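Local structure of molybdopterin biosynthesis protein (Mycobacterium abscessus, 3TCR) at residues A[86-89]-A[90-94]; A[131-134]-A[135-139]. The protein probably binds molybdopterin and takes part in making the molybdenum cofactor. All blocks are in the same frame, centred on the assembly; numbering follows the deposited sequence.

How the contacts relate
Each contact is the first turn of a helix: contact 1 opens helix 88-100 at the protein surface, and contact 2 opens helix 133-145 in a largely buried place. They follow one another along the chain and do not touch, their nearest atoms lying about 14 Å apart. Their chemistry follows their surroundings. At 86-94 a carboxylate and a hydroxyl manage the helix start, while one isoleucine faces the sheet. At 131-139 the helix starts on a leucine, whose side chain cannot accept a bond, and leucine and isoleucine side chains fill the interior. Contact 1 involves a single chain, whereas contact 2 also meets neighbouring subunits, through Glu137 among others.

Contact 1 (A[86-89]-A[90-94]); sequences NDLS and EIQNA
Asp87 caps the first turn of helix 88-100, receiving Glu90 N on OD2 at 3.0 Å. With CG anti to the backbone N (chi1 178°), the carboxylate is brought to the open amides of the turn, and OD2 meets Glu90 N with its anti lone pair. The same oxygen also accepts from Ser89 OG, nearly along its C-O axis; two donors thus grip OD2 and should limit the rotation of the carboxylate. Behind the cap the packing is close: Asp87 O takes the N-H of Ile91 in an almost straight bond (174°), and Ile91 CG1 lies 3.3 Å from that carbonyl oxygen. A branched apolar residue suits this inner face, where Ile91 meets Val51, Val84 and Ala123. On the flank against helix 120-124, Leu88 and Gln92 run side by side, CD2 of Leu88 resting 3.6 Å from Gln92 OE1, while Gln92 NE2 bonds to Ala123 O. The solvent side is looser: polar Ser89 and Asn93 are exposed there, joined by the backbone bond from Asn93 N to Ser89 O. Glu90 crosses Asp87 at about a right angle, its OE2 held by Glu85 N. The whole is a classic aspartate N-cap, here starting the helix that follows strand 76-84 in an alpha/beta fold.

Contact 2 (A[131-134]-A[135-139]); sequences ELLG and IAEAI
Leu132 ends the extended approach from strand 130-131 and occupies the N-cap of helix 133-145, where the chain turns into its first helical bonds. Its carbonyl O accepts Ile135 N at 3.0 Å, a bent i to i+3 bond (139°) whose donor stands above the carbonyl plane. One residue on, Leu133 O takes Glu137 N at 2.8 Å in a nearly straight i to i+4 bond, and Gly134 O receives Ala138 N at 3.1 Å, again from above its carbonyl plane. Gly134 adds no side-chain bulk to this buried turn, and the small Ala138 brings CB within 3.2 Å of Gly134 O.

Leu132 and Ile135 fill the core of their own chain and also touch the second subunit, at its Arg155 and Leu153 respectively. Their long axes cross obliquely, and Ile135 CD1 touches both CB and CD1 of Leu132, each at 4.0 Å. In Ile135, CG1 lies anti to the carbonyl carbon (chi1 -66°), which swings CD1 back toward the helix start. Large aliphatic groups suit this position because Leu165 and Ile190 meet both of them. Glu137 extends alongside Leu133: its CG passes 3.2 Å from Leu133 O, and OE2 comes alongside Leu133 CB at 3.7 Å. Its carboxylate reaches the subunit interface, where OE1 makes a salt bridge to Arg140 NE of the second subunit, and the side chain also packs on Glu137 of the second and third subunits. The arrangement is a helix start buried between its own alpha/beta domain, at the sheet and helix 173-196, and the interface of a three-chain assembly.

Contact 1 (A[86-89]-A[90-94])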
loop_
_atom_site.group_PDB
_atom_site.type_symbol
_atom_site.label_atom_id
_atom_site.label_comp_id
_atom_site.label_asym_id
_atom_site.label_seq_id
_atom_site.Cartn_x
_atom_site.Cartn_y
_atom_site.Cartn_z
ATOM N N ASN A 86 -11.902 -1.783 -22.327
ATOM C CA ASN A 86 -10.645 -1.985 -21.606
ATOM C C ASN A 86 -9.503 -1.668 -22.504
ATOM O O ASN A 86 -8.842 -2.565 -23.040
ATOM C CB ASN A 86 -10.500 -3.436 -21.110
ATOM C CG ASN A 86 -10.822 -3.572 -19.648
ATOM O OD1 ASN A 86 -10.131 -2.993 -18.792
ATOM N ND2 ASN A 86 -11.913 -4.244 -19.351
ATOM N N ASP A 87 -9.269 -0.373 -22.623
ATOM C CA ASP A 87 -8.382 0.186 -23.588
ATOM C C ASP A 87 -7.808 1.434 -22.968
ATOM O O ASP A 87 -8.531 2.409 -22.690
ATOM C CB ASP A 87 -9.145 0.546 -24.852
ATOM C CG ASP A 87 -8.258 1.182 -25.893
ATOM O OD1 ASP A 87 -7.751 0.420 -26.741
ATOM O OD2 ASP A 87 -8.027 2.412 -25.843
ATOM N N LEU A 88 -6.493 1.405 -22.799
ATOM C CA LEU A 88 -5.771 2.444 -22.116
ATOM C C LEU A 88 -6.063 3.867 -22.617
ATOM O O LEU A 88 -6.403 4.738 -21.816
ATOM C CB LEU A 88 -4.274 2.123 -22.172
ATOM C CG LEU A 88 -3.445 3.009 -21.240
ATOM C CD1 LEU A 88 -2.438 2.143 -20.469
ATOM C CD2 LEU A 88 -2.803 4.173 -22.037
ATOM N N SER A 89 -5.971 4.094 -23.924
ATOM C CA SER A 89 -6.207 5.429 -24.451
ATOM C C SER A 89 -7.659 5.881 -24.336
ATOM O O SER A 89 -7.920 7.042 -24.118
ATOM C CB SER A 89 -5.704 5.564 -25.894
ATOM O OG SER A 89 -6.565 4.882 -26.764
ATOM N N GLU A 90 -8.611 4.967 -24.447
ATOM C CA GLU A 90 -10.018 5.337 -24.238
ATOM C C GLU A 90 -10.305 5.723 -22.800
ATOM O O GLU A 90 -10.997 6.698 -22.537
ATOM C CB GLU A 90 -10.974 4.195 -24.617
ATOM C CG GLU A 90 -11.073 3.895 -26.099
ATOM C CD GLU A 90 -12.065 2.747 -26.389
ATOM O OE1 GLU A 90 -11.834 2.021 -27.382
ATOM O OE2 GLU A 90 -13.078 2.571 -25.627
ATOM N N ILE A 91 -9.800 4.934 -21.870
ATOM C CA ILE A 91 -9.943 5.246 -20.465
ATOM C C ILE A 91 -9.290 6.600 -20.143
ATOM O O ILE A 91 -9.874 7.420 -19.429
ATOM C CB ILE A 91 -9.327 4.176 -19.545
ATOM C CG1 ILE A 91 -9.985 2.819 -19.792
ATOM C CG2 ILE A 91 -9.497 4.614 -18.082
ATOM C CD1 ILE A 91 -9.250 1.616 -19.209
ATOM N N GLN A 92 -8.093 6.832 -20.670
ATOM C CA GLN A 92 -7.389 8.092 -20.428
ATOM C C GLN A 92 -8.171 9.268 -21.011
ATOM O O GLN A 92 -8.337 10.328 -20.355
ATOM C CB GLN A 92 -5.930 8.015 -20.962
ATOM C CG GLN A 92 -5.038 7.118 -20.064
ATOM C CD GLN A 92 -3.543 7.254 -20.380
ATOM O OE1 GLN A 92 -3.192 7.678 -21.458
ATOM N NE2 GLN A 92 -2.672 6.911 -19.432
ATOM N N ASN A 93 -8.708 9.086 -22.210
ATOM C CA ASN A 93 -9.481 10.142 -22.833
ATOM C C ASN A 93 -10.688 10.513 -21.965
ATOM O O ASN A 93 -11.001 11.699 -21.803
ATOM C CB ASN A 93 -9.982 9.761 -24.237
ATOM C CG ASN A 93 -8.889 9.849 -25.296
ATOM O OD1 ASN A 93 -7.915 10.583 -25.130
ATOM N ND2 ASN A 93 -9.049 9.110 -26.395
ATOM N N ALA A 94 -11.371 9.490 -21.470
ATOM C CA ALA A 94 -12.565 9.683 -20.655
ATOM C C ALA A 94 -12.197 10.452 -19.371
ATOM O O ALA A 94 -12.830 11.448 -19.033
ATOM C CB ALA A 94 -13.233 8.322 -20.329
#

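Contact 2 (A[131-134]-A[135-139])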
loop_
_atom_site.group_PDB
_atom_site.type_symbol
_atom_site.label_atom_id
_atom_site.label_comp_id
_atom_site.label_asym_id
_atom_site.label_seq_id
_atom_site.Cartn_x
_atom_site.Cartn_y
_atom_site.Cartn_z
ATOM N N GLU A 131 -0.827 10.575 -5.755
ATOM C CA GLU A 131 -1.620 9.411 -5.395
ATOM C C GLU A 131 -2.152 9.532 -3.975
ATOM O O GLU A 131 -1.550 10.216 -3.121
ATOM C CB GLU A 131 -0.836 8.081 -5.569
ATOM C CG GLU A 131 0.452 7.949 -4.767
ATOM C CD GLU A 131 1.297 6.705 -5.124
ATOM O OE1 GLU A 131 0.930 5.958 -6.090
ATOM O OE2 GLU A 131 2.343 6.494 -4.427
ATOM N N LEU A 132 -3.285 8.865 -3.731
ATOM C CA LEU A 132 -3.919 8.818 -2.424
ATOM C C LEU A 132 -4.111 7.360 -2.086
ATOM O O LEU A 132 -5.211 6.773 -2.242
ATOM C CB LEU A 132 -5.255 9.574 -2.428
ATOM C CG LEU A 132 -5.101 11.093 -2.599
ATOM C CD1 LEU A 132 -6.416 11.800 -2.926
ATOM C CD2 LEU A 132 -4.445 11.690 -1.348
ATOM N N LEU A 133 -3.012 6.773 -1.645
ATOM C CA LEU A 133 -2.950 5.366 -1.354
ATOM C C LEU A 133 -3.974 4.997 -0.302
ATOM O O LEU A 133 -4.551 3.911 -0.341
ATOM C CB LEU A 133 -1.546 4.975 -0.879
ATOM C CG LEU A 133 -0.464 4.800 -1.944
ATOM C CD1 LEU A 133 0.907 4.548 -1.284
ATOM C CD2 LEU A 133 -0.852 3.668 -2.882
ATOM N N GLY A 134 -4.187 5.894 0.643
ATOM C CA GLY A 134 -5.181 5.691 1.676
ATOM C C GLY A 134 -6.553 5.306 1.178
ATOM O O GLY A 134 -7.244 4.511 1.823
ATOM N N ILE A 135 -6.980 5.895 0.058
ATOM C CA ILE A 135 -8.292 5.580 -0.520
ATOM C C ILE A 135 -8.275 4.139 -1.071
ATOM O O ILE A 135 -9.139 3.319 -0.711
ATOM C CB ILE A 135 -8.706 6.601 -1.608
ATOM C CG1 ILE A 135 -8.934 8.015 -1.013
ATOM C CG2 ILE A 135 -9.991 6.203 -2.297
ATOM C CD1 ILE A 135 -9.230 9.067 -2.065
ATOM N N ALA A 136 -7.280 3.836 -1.911
ATOM C CA ALA A 136 -7.159 2.528 -2.579
ATOM C C ALA A 136 -7.030 1.415 -1.532
ATOM O O ALA A 136 -7.705 0.391 -1.638
ATOM C CB ALA A 136 -5.964 2.493 -3.564
ATOM N N GLU A 137 -6.175 1.639 -0.527
ATOM C CA GLU A 137 -5.963 0.693 0.581
ATOM C C GLU A 137 -7.223 0.461 1.425
ATOM O O GLU A 137 -7.550 -0.690 1.771
ATOM C CB GLU A 137 -4.835 1.171 1.522
ATOM C CG GLU A 137 -3.436 1.230 0.925
ATOM C CD GLU A 137 -2.395 1.939 1.814
ATOM O OE1 GLU A 137 -2.714 2.365 2.965
ATOM O OE2 GLU A 137 -1.233 2.046 1.353
ATOM N N ALA A 138 -7.901 1.532 1.784
ATOM C CA ALA A 138 -9.165 1.410 2.528
ATOM C C ALA A 138 -10.248 0.634 1.713
ATOM O O ALA A 138 -11.016 -0.138 2.286
ATOM C CB ALA A 138 -9.696 2.796 2.942
ATOM N N ILE A 139 -10.301 0.844 0.396
ATOM C CA ILE A 139 -11.265 0.143 -0.457
ATOM C C ILE A 139 -10.944 -1.347 -0.474
ATOM O O ILE A 139 -11.852 -2.191 -0.327
ATOM C CB ILE A 139 -11.313 0.726 -1.881
ATOM C CG1 ILE A 139 -11.950 2.135 -1.888
ATOM C CG2 ILE A 139 -12.116 -0.157 -2.838
ATOM C CD1 ILE A 139 -11.772 2.898 -3.202
#